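PDB 4B9X: tudor domain-containing protein 1 from Mus musculus, which takes part in the piRNA pathway that silences transposable elements during spermatogenesis, binding arginine-methylated Piwi proteins, and is represented here by its third extended Tudor domain. Local coordinates for residues T18-V23 and K159-V164; A53-Q58 and L114-P119; W132-Q137 and G173-D178. All coordinates share one frame; numbering follows the deposited sequence.

Interaction 1 of 3, residues T18-V23 and K159-V164; sequences TVDVVV and KLQARV
The side chains of Asp20 and Lys159 cross at a slant. Lys159 is extended throughout, with CG anti to the backbone N (chi1 173°), and it passes the carboxylate with its methylene chain: Lys159 CE lies 3.2 Å from Asp20 OD2, whereas Lys159 NZ stays 4.2 Å from that oxygen, beyond a salt bridge. The opposite charges probably attract without pairing directly. Asp20 shares its face of the sheet with Thr18, Gln161 and Arg163. There Thr18 turns its methyl CG2 to Arg163 CB at 4.0 Å, while the guanidinium end of Arg163 leads away.

Val19, Val21, Leu160 and Ala162 project from the other side. Here Val21 lays CG1 against the methyl of Ala162 (CG1 to CB 3.6 Å) and also brings CG2 beside it. Farther along, Val23 CG2 approaches Leu160 CD1 at 4.3 Å. Four backbone hydrogen bonds hold the antiparallel register, with Val19 and Ala162 exchanging one pair and Val21 and Leu160 the other; the Val21 N to Leu160 O bond of 2.9 Å is nearly linear.

Strand 18-26 thus runs between two partners. Strand 31-36 flanks it, with Phe36 touching Val19 and Val21, and strand 172-178 lies beyond strand 160-167, its Leu176 reaching Val21 and Ala162.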
loop_
_atom_site.group_PDB
_atom_site.type_symbol
_atom_site.label_atom_id
_atom_site.label_comp_id
_atom_site.label_asym_id
_atom_site.label_seq_id
_atom_site.Cartn_x
_atom_site.Cartn_y
_atom_site.Cartn_z
ATOM N N THR A 18 13.243 -11.544 -4.986
ATOM C CA THR A 18 13.313 -10.342 -5.814
ATOM C C THR A 18 12.071 -10.277 -6.675
ATOM O O THR A 18 11.630 -11.284 -7.217
ATOM C CB THR A 18 14.561 -10.285 -6.708
ATOM O OG1 THR A 18 14.709 -11.526 -7.394
ATOM C CG2 THR A 18 15.809 -10.013 -5.872
ATOM N N VAL A 19 11.504 -9.084 -6.786
ATOM C CA VAL A 19 10.232 -8.902 -7.463
ATOM C C VAL A 19 10.066 -7.416 -7.751
ATOM O O VAL A 19 10.480 -6.577 -6.955
ATOM C CB VAL A 19 9.066 -9.443 -6.598
ATOM C CG1 VAL A 19 9.157 -8.900 -5.178
ATOM C CG2 VAL A 19 7.713 -9.100 -7.206
ATOM N N ASP A 20 9.477 -7.101 -8.900
ATOM C CA ASP A 20 9.321 -5.717 -9.349
ATOM C C ASP A 20 8.144 -5.067 -8.652
ATOM O O ASP A 20 7.154 -5.731 -8.351
ATOM C CB ASP A 20 9.116 -5.657 -10.864
ATOM C CG ASP A 20 10.325 -6.171 -11.642
ATOM O OD1 ASP A 20 11.005 -7.109 -11.155
ATOM O OD2 ASP A 20 10.594 -5.639 -12.747
ATOM N N VAL A 21 8.261 -3.766 -8.403
ATOM C CA VAL A 21 7.241 -3.014 -7.691
ATOM C C VAL A 21 7.025 -1.640 -8.317
ATOM O O VAL A 21 7.855 -1.171 -9.095
ATOM C CB VAL A 21 7.640 -2.812 -6.213
ATOM C CG1 VAL A 21 7.658 -4.144 -5.475
ATOM C CG2 VAL A 21 8.989 -2.116 -6.105
ATOM N N VAL A 22 5.897 -1.016 -7.986
ATOM C CA VAL A 22 5.706 0.413 -8.214
ATOM C C VAL A 22 5.132 1.021 -6.942
ATOM O O VAL A 22 4.183 0.493 -6.360
ATOM C CB VAL A 22 4.770 0.726 -9.409
ATOM C CG1 VAL A 22 5.349 0.172 -10.696
ATOM C CG2 VAL A 22 3.373 0.171 -9.174
ATOM N N VAL A 23 5.720 2.127 -6.508
ATOM C CA VAL A 23 5.281 2.792 -5.304
ATOM C C VAL A 23 4.043 3.600 -5.656
ATOM O O VAL A 23 4.092 4.422 -6.569
ATOM C CB VAL A 23 6.375 3.730 -4.763
ATOM C CG1 VAL A 23 5.915 4.386 -3.470
ATOM C CG2 VAL A 23 7.683 2.969 -4.556
ATOM N N LYS A 159 9.413 1.815 -12.263
ATOM C CA LYS A 159 9.261 0.399 -11.954
ATOM C C LYS A 159 10.602 -0.112 -11.434
ATOM O O LYS A 159 11.531 -0.373 -12.209
ATOM C CB LYS A 159 8.820 -0.357 -13.209
ATOM C CG LYS A 159 8.766 -1.876 -13.102
ATOM C CD LYS A 159 8.428 -2.477 -14.459
ATOM C CE LYS A 159 8.481 -3.994 -14.453
ATOM N NZ LYS A 159 7.846 -4.580 -15.674
ATOM N N LEU A 160 10.706 -0.237 -10.113
ATOM C CA LEU A 160 11.961 -0.625 -9.480
ATOM C C LEU A 160 11.948 -2.101 -9.134
ATOM O O LEU A 160 10.885 -2.703 -9.014
ATOM C CB LEU A 160 12.211 0.211 -8.221
ATOM C CG LEU A 160 11.890 1.704 -8.351
ATOM C CD1 LEU A 160 10.617 2.047 -7.590
ATOM C CD2 LEU A 160 13.044 2.550 -7.848
ATOM N N GLN A 161 13.138 -2.673 -8.996
ATOM C CA GLN A 161 13.291 -4.033 -8.508
ATOM C C GLN A 161 13.335 -3.997 -6.997
ATOM O O GLN A 161 14.123 -3.248 -6.419
ATOM C CB GLN A 161 14.587 -4.638 -9.018
ATOM C CG GLN A 161 14.651 -6.149 -8.899
ATOM C CD GLN A 161 16.058 -6.672 -9.092
ATOM O OE1 GLN A 161 16.978 -6.263 -8.386
ATOM N NE2 GLN A 161 16.234 -7.579 -10.047
ATOM N N ALA A 162 12.489 -4.806 -6.365
ATOM C CA ALA A 162 12.466 -4.930 -4.906
ATOM C C ALA A 162 13.041 -6.277 -4.484
ATOM O O ALA A 162 12.795 -7.280 -5.136
ATOM C CB ALA A 162 11.040 -4.777 -4.394
ATOM N N ARG A 163 13.825 -6.285 -3.409
ATOM C CA ARG A 163 14.251 -7.524 -2.746
ATOM C C ARG A 163 13.643 -7.552 -1.347
ATOM O O ARG A 163 13.866 -6.644 -0.553
ATOM C CB ARG A 163 15.773 -7.600 -2.641
ATOM C CG ARG A 163 16.278 -8.781 -1.820
ATOM C CD ARG A 163 17.690 -9.202 -2.217
ATOM N NE ARG A 163 18.672 -8.152 -1.939
ATOM C CZ ARG A 163 19.218 -7.913 -0.744
ATOM N NH1 ARG A 163 18.888 -8.649 0.319
ATOM N NH2 ARG A 163 20.100 -6.922 -0.606
ATOM N N VAL A 164 12.866 -8.589 -1.053
ATOM C CA VAL A 164 12.188 -8.693 0.235
ATOM C C VAL A 164 13.168 -9.239 1.263
ATOM O O VAL A 164 13.507 -10.428 1.254
ATOM C CB VAL A 164 10.930 -9.582 0.149
ATOM C CG1 VAL A 164 10.325 -9.778 1.533
ATOM C CG2 VAL A 164 9.917 -8.966 -0.815
#

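Interaction 2 of 3, residues A53-Q58 and L114-P119; sequences ADYCAQ and LQAILP
The hydroxyl of Tyr55 donates to the backbone carbonyl of Ala116, with OH and O 3.0 Å apart. The donor stands well above the carbonyl plane, 50° out of it, while the oxygen lies at the edge of the phenol ring, near its plane. Tyr55 carries CG anti to its own N (chi1 169°), which sends the ring out from the last turn of helix 41-55 and across to the 114-119 segment.

Two side chains of that segment meet the ring on its way. Leu118 lies obliquely against it, CD1 being 3.5 Å from Tyr55 CE1 with CG close behind. Gln115 runs alongside, pointing the other way, its amide plane turned 38° from the ring, and OE1 comes to 3.9 Å from Tyr55 CE2. The amide nitrogen goes on to the residue after the helix: Gln115 NE2 makes a weak hydrogen bond to Cys56 O at 3.4 Å, and Cys56 CB packs against the same NE2 at 3.6 Å. Gln115 thus reaches, through a weak bond, the backbone next to the tyrosine.

A phenylalanine in place of Tyr55 would probably keep the packing on Leu118 but leave the Ala116 carbonyl without this donor and the ring less firmly oriented.

Pro61 touches both Tyr55 and Gln115, and Trp82 of strand 81-90 touches Cys56 and Gln115. Strand 114-115 is an outer strand of the five-stranded antiparallel sheet. The contact therefore seats the C-terminal end of helix 41-55 against the last strand of the Tudor barrel, an arrangement consistent with extended Tudor domains, in which a long helix links the canonical Tudor core to a staphylococcal-nuclease-like part.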
loop_
_atom_site.group_PDB
_atom_site.type_symbol
_atom_site.label_atom_id
_atom_site.label_comp_id
_atom_site.label_asym_id
_atom_site.label_seq_id
_atom_site.Cartn_x
_atom_site.Cartn_y
_atom_site.Cartn_z
ATOM N N ALA A 53 -17.633 -2.105 -9.302
ATOM C CA ALA A 53 -18.455 -0.999 -9.781
ATOM C C ALA A 53 -19.849 -1.514 -10.128
ATOM O O ALA A 53 -20.840 -0.868 -9.801
ATOM C CB ALA A 53 -17.808 -0.328 -10.982
ATOM N N ASP A 54 -19.903 -2.687 -10.769
ATOM C CA ASP A 54 -21.164 -3.370 -11.096
ATOM C C ASP A 54 -21.965 -3.736 -9.850
ATOM O O ASP A 54 -23.132 -3.367 -9.732
ATOM C CB ASP A 54 -20.907 -4.643 -11.923
ATOM C CG ASP A 54 -20.949 -4.395 -13.431
ATOM O OD1 ASP A 54 -21.573 -3.401 -13.874
ATOM O OD2 ASP A 54 -20.362 -5.212 -14.178
ATOM N N TYR A 55 -21.335 -4.461 -8.927
ATOM C CA TYR A 55 -21.994 -4.873 -7.683
ATOM C C TYR A 55 -22.485 -3.688 -6.847
ATOM O O TYR A 55 -23.630 -3.684 -6.395
ATOM C CB TYR A 55 -21.059 -5.744 -6.843
ATOM C CG TYR A 55 -21.560 -5.997 -5.435
ATOM C CD1 TYR A 55 -22.475 -7.017 -5.167
ATOM C CD2 TYR A 55 -21.117 -5.214 -4.369
ATOM C CE1 TYR A 55 -22.932 -7.249 -3.877
ATOM C CE2 TYR A 55 -21.570 -5.435 -3.078
ATOM C CZ TYR A 55 -22.475 -6.453 -2.833
ATOM O OH TYR A 55 -22.920 -6.669 -1.548
ATOM N N CYS A 56 -21.624 -2.692 -6.644
ATOM C CA CYS A 56 -21.976 -1.509 -5.850
ATOM C C CYS A 56 -22.877 -0.516 -6.583
ATOM O O CYS A 56 -23.194 0.540 -6.036
ATOM C CB CYS A 56 -20.717 -0.782 -5.386
ATOM S SG CYS A 56 -19.660 -1.781 -4.328
ATOM N N ALA A 57 -23.260 -0.831 -7.817
ATOM C CA ALA A 57 -24.276 -0.070 -8.538
ATOM C C ALA A 57 -25.593 -0.851 -8.505
ATOM O O ALA A 57 -26.111 -1.258 -9.548
ATOM C CB ALA A 57 -23.831 0.185 -9.972
ATOM N N GLN A 58 -26.115 -1.061 -7.297
ATOM C CA GLN A 58 -27.356 -1.814 -7.079
ATOM C C GLN A 58 -28.135 -1.244 -5.891
ATOM O O GLN A 58 -27.637 -0.361 -5.185
ATOM C CB GLN A 58 -27.036 -3.291 -6.835
ATOM C CG GLN A 58 -26.598 -4.043 -8.085
ATOM C CD GLN A 58 -26.140 -5.463 -7.808
ATOM O OE1 GLN A 58 -26.124 -5.852 -6.537
ATOM N NE2 GLN A 58 -25.794 -6.199 -8.732
ATOM N N LEU A 114 -20.587 3.117 2.724
ATOM C CA LEU A 114 -20.073 1.774 2.997
ATOM C C LEU A 114 -21.050 0.706 2.525
ATOM O O LEU A 114 -22.253 0.947 2.460
ATOM C CB LEU A 114 -19.811 1.602 4.489
ATOM C CG LEU A 114 -18.720 2.486 5.090
ATOM C CD1 LEU A 114 -18.510 2.133 6.555
ATOM C CD2 LEU A 114 -17.415 2.347 4.321
ATOM N N GLN A 115 -20.530 -0.474 2.196
ATOM C CA GLN A 115 -21.358 -1.593 1.741
ATOM C C GLN A 115 -20.775 -2.920 2.195
ATOM O O GLN A 115 -19.614 -2.995 2.581
ATOM C CB GLN A 115 -21.474 -1.600 0.211
ATOM C CG GLN A 115 -22.390 -0.535 -0.377
ATOM C CD GLN A 115 -22.766 -0.812 -1.829
ATOM O OE1 GLN A 115 -23.033 -1.957 -2.210
ATOM N NE2 GLN A 115 -22.800 0.239 -2.644
ATOM N N ALA A 116 -21.590 -3.968 2.139
ATOM C CA ALA A 116 -21.126 -5.327 2.426
ATOM C C ALA A 116 -20.344 -5.870 1.230
ATOM O O ALA A 116 -20.675 -5.569 0.080
ATOM C CB ALA A 116 -22.305 -6.236 2.748
ATOM N N ILE A 117 -19.314 -6.667 1.504
ATOM C CA ILE A 117 -18.467 -7.216 0.449
ATOM C C ILE A 117 -18.700 -8.714 0.290
ATOM O O ILE A 117 -18.676 -9.464 1.264
ATOM C CB ILE A 117 -16.969 -6.937 0.720
ATOM C CG1 ILE A 117 -16.144 -7.136 -0.558
ATOM C CG2 ILE A 117 -16.444 -7.814 1.850
ATOM C CD1 ILE A 117 -14.791 -6.458 -0.527
ATOM N N LEU A 118 -18.930 -9.147 -0.944
ATOM C CA LEU A 118 -19.126 -10.561 -1.211
ATOM C C LEU A 118 -17.784 -11.302 -1.157
ATOM O O LEU A 118 -16.748 -10.745 -1.539
ATOM C CB LEU A 118 -19.806 -10.774 -2.565
ATOM C CG LEU A 118 -21.212 -10.181 -2.742
ATOM C CD1 LEU A 118 -21.750 -10.507 -4.130
ATOM C CD2 LEU A 118 -22.175 -10.673 -1.667
ATOM N N PRO A 119 -17.799 -12.556 -0.663
ATOM C CA PRO A 119 -16.632 -13.435 -0.559
ATOM C C PRO A 119 -15.747 -13.579 -1.802
ATOM O O PRO A 119 -14.536 -13.726 -1.652
ATOM C CB PRO A 119 -17.255 -14.787 -0.220
ATOM C CG PRO A 119 -18.455 -14.439 0.576
ATOM C CD PRO A 119 -18.959 -13.125 0.050
#

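Interaction 3 of 3, residues W132-Q137 and G173-D178; sequences WLVDIQ and GVELTD
Around Leu133 the chain pairs in parallel with strand 172-178, Val174 facing Leu133 and bonding through both its N and its O to the residues on either side of it. The N-H of Val174 points almost straight at Trp132 O, 2.9 Å from N to O. The carbonyl O of Val174 accepts from Val134 N at 3.2 Å. The C-alpha hydrogens add to this pairing, Gly173 CA facing Trp132 O and Leu133 CA facing Val174 O.

Trp132 folds back over its neighbour. Its CG sits between the backbone N and the carbonyl carbon (chi1 60°), which lays the indole flat against Gly173. The glycine, having no side chain, presents its CA to one face of the five-membered ring, 3.7 Å from its centroid and 21° off the normal, a CH-pi contact. Val134 also uses this glycine, resting CG1 on Gly173 C at 3.5 Å.

Leu133 turns to other neighbours. It meets Leu176 at about a right angle, Leu133 CD2 lying 3.9 Å from Leu176 CG, and both leucines touch Ile187 of helix 187-193. The carboxylate of Glu175 passes near Val134 CG2 but takes its hydrogen bond from outside the pair, OE1 with OG of Ser188.

Strand 129-133 also pairs with strand 31-36, and strand 172-178 with strand 160-167, so the parallel pair closes a ring of five strands. Such a parallel join of the third and fifth strands, with a helix (here 145-155) between the third and fourth, is characteristic of the OB fold, as in the staphylococcal-nuclease-like part of extended Tudor domains.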
loop_
_atom_site.group_PDB
_atom_site.type_symbol
_atom_site.label_atom_id
_atom_site.label_comp_id
_atom_site.label_asym_id
_atom_site.label_seq_id
_atom_site.Cartn_x
_atom_site.Cartn_y
_atom_site.Cartn_z
ATOM N N TRP A 132 9.015 -0.530 3.976
ATOM C CA TRP A 132 10.028 0.383 4.470
ATOM C C TRP A 132 11.380 -0.052 3.971
ATOM O O TRP A 132 11.594 -1.233 3.715
ATOM C CB TRP A 132 9.998 0.435 5.996
ATOM C CG TRP A 132 10.251 -0.885 6.679
ATOM C CD1 TRP A 132 11.482 -1.464 6.984
ATOM C CD2 TRP A 132 9.246 -1.831 7.186
ATOM N NE1 TRP A 132 11.309 -2.672 7.615
ATOM C CE2 TRP A 132 9.992 -2.952 7.761
ATOM C CE3 TRP A 132 7.858 -1.863 7.211
ATOM C CZ2 TRP A 132 9.354 -4.040 8.328
ATOM C CZ3 TRP A 132 7.226 -2.973 7.786
ATOM C CH2 TRP A 132 7.959 -4.031 8.332
ATOM N N LEU A 133 12.303 0.889 3.805
ATOM C CA LEU A 133 13.678 0.541 3.453
ATOM C C LEU A 133 14.398 -0.013 4.682
ATOM O O LEU A 133 14.314 0.569 5.759
ATOM C CB LEU A 133 14.435 1.761 2.937
ATOM C CG LEU A 133 13.933 2.390 1.639
ATOM C CD1 LEU A 133 14.679 3.694 1.395
ATOM C CD2 LEU A 133 14.092 1.432 0.467
ATOM N N VAL A 134 15.100 -1.133 4.517
ATOM C CA VAL A 134 15.832 -1.753 5.621
ATOM C C VAL A 134 17.194 -1.096 5.831
ATOM O O VAL A 134 17.730 -0.435 4.933
ATOM C CB VAL A 134 16.065 -3.261 5.384
ATOM C CG1 VAL A 134 14.741 -3.982 5.207
ATOM C CG2 VAL A 134 16.968 -3.488 4.179
ATOM N N ASP A 135 17.748 -1.298 7.023
ATOM C CA ASP A 135 19.119 -0.882 7.347
ATOM C C ASP A 135 19.383 0.621 7.136
ATOM O O ASP A 135 20.461 1.016 6.675
ATOM C CB ASP A 135 20.146 -1.743 6.579
ATOM C CG ASP A 135 20.089 -3.232 6.966
ATOM O OD1 ASP A 135 19.373 -3.592 7.931
ATOM O OD2 ASP A 135 20.771 -4.047 6.302
ATOM N N ILE A 136 18.391 1.444 7.477
ATOM C CA ILE A 136 18.572 2.895 7.568
ATOM C C ILE A 136 17.721 3.456 8.706
ATOM O O ILE A 136 16.766 2.815 9.143
ATOM C CB ILE A 136 18.237 3.635 6.246
ATOM C CG1 ILE A 136 16.763 3.488 5.875
ATOM C CG2 ILE A 136 19.107 3.138 5.097
ATOM C CD1 ILE A 136 16.317 4.480 4.823
ATOM N N GLN A 137 18.067 4.653 9.175
ATOM C CA GLN A 137 17.341 5.308 10.270
ATOM C C GLN A 137 17.354 6.839 10.121
ATOM O O GLN A 137 18.141 7.383 9.350
ATOM C CB GLN A 137 17.949 4.901 11.615
ATOM C CG GLN A 137 19.427 5.245 11.750
ATOM C CD GLN A 137 20.053 4.714 13.031
ATOM O OE1 GLN A 137 19.576 4.992 14.135
ATOM N NE2 GLN A 137 21.141 3.958 12.889
ATOM N N GLY A 173 10.044 -5.395 4.793
ATOM C CA GLY A 173 11.203 -4.522 4.673
ATOM C C GLY A 173 11.906 -4.855 3.379
ATOM O O GLY A 173 12.207 -6.015 3.124
ATOM N N VAL A 174 12.167 -3.845 2.557
ATOM C CA VAL A 174 12.689 -4.080 1.217
ATOM C C VAL A 174 13.952 -3.294 0.928
ATOM O O VAL A 174 14.268 -2.325 1.613
ATOM C CB VAL A 174 11.659 -3.693 0.140
ATOM C CG1 VAL A 174 10.376 -4.478 0.331
ATOM C CG2 VAL A 174 11.395 -2.189 0.158
ATOM N N GLU A 175 14.661 -3.735 -0.105
ATOM C CA GLU A 175 15.749 -2.980 -0.688
ATOM C C GLU A 175 15.398 -2.689 -2.145
ATOM O O GLU A 175 15.349 -3.607 -2.964
ATOM C CB GLU A 175 17.056 -3.768 -0.596
ATOM C CG GLU A 175 18.263 -2.974 -1.075
ATOM C CD GLU A 175 18.394 -1.624 -0.375
ATOM O OE1 GLU A 175 18.922 -1.599 0.766
ATOM O OE2 GLU A 175 17.966 -0.593 -0.961
ATOM N N LEU A 176 15.146 -1.416 -2.457
ATOM C CA LEU A 176 14.732 -1.000 -3.803
ATOM C C LEU A 176 15.925 -0.652 -4.695
ATOM O O LEU A 176 16.846 0.048 -4.269
ATOM C CB LEU A 176 13.823 0.221 -3.732
ATOM C CG LEU A 176 12.545 0.128 -2.904
ATOM C CD1 LEU A 176 11.771 1.431 -3.017
ATOM C CD2 LEU A 176 11.690 -1.051 -3.343
ATOM N N THR A 177 15.884 -1.124 -5.937
ATOM C CA THR A 177 16.912 -0.818 -6.928
ATOM C C THR A 177 16.283 -0.343 -8.234
ATOM O O THR A 177 15.405 -1.008 -8.777
ATOM C CB THR A 177 17.772 -2.055 -7.231
ATOM O OG1 THR A 177 18.415 -2.500 -6.030
ATOM C CG2 THR A 177 18.824 -1.734 -8.272
ATOM N N ASP A 178 16.736 0.812 -8.719
ATOM C CA ASP A 178 16.356 1.332 -10.036
ATOM C C ASP A 178 17.347 0.799 -11.067
ATOM O O ASP A 178 18.542 1.062 -10.986
ATOM C CB ASP A 178 16.348 2.871 -10.027
ATOM C CG ASP A 178 16.097 3.485 -11.410
ATOM O OD1 ASP A 178 15.652 2.772 -12.336
ATOM O OD2 ASP A 178 16.344 4.703 -11.563
#

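Interactions 1 and 3 belong to one barrel, their centres 11 Å apart. They meet where strand 160-167 pairs with strand 172-178: Gln161 O lies 2.8 Å from Thr177 N and Arg163 O 3.0 Å from Glu175 N, both probable hydrogen bonds. Their segments alternate along the chain, and the barrel combines strands 18-26 and 31-36, from before the Tudor core, with 129-133, 160-167 and 172-178, from after it. Interaction 2 lies within the loop that interaction 1 closes, on the other side of the chain's centre; its centre is 32 Å from that of interaction 1 and 37 Å from that of interaction 3. It belongs to the Tudor core.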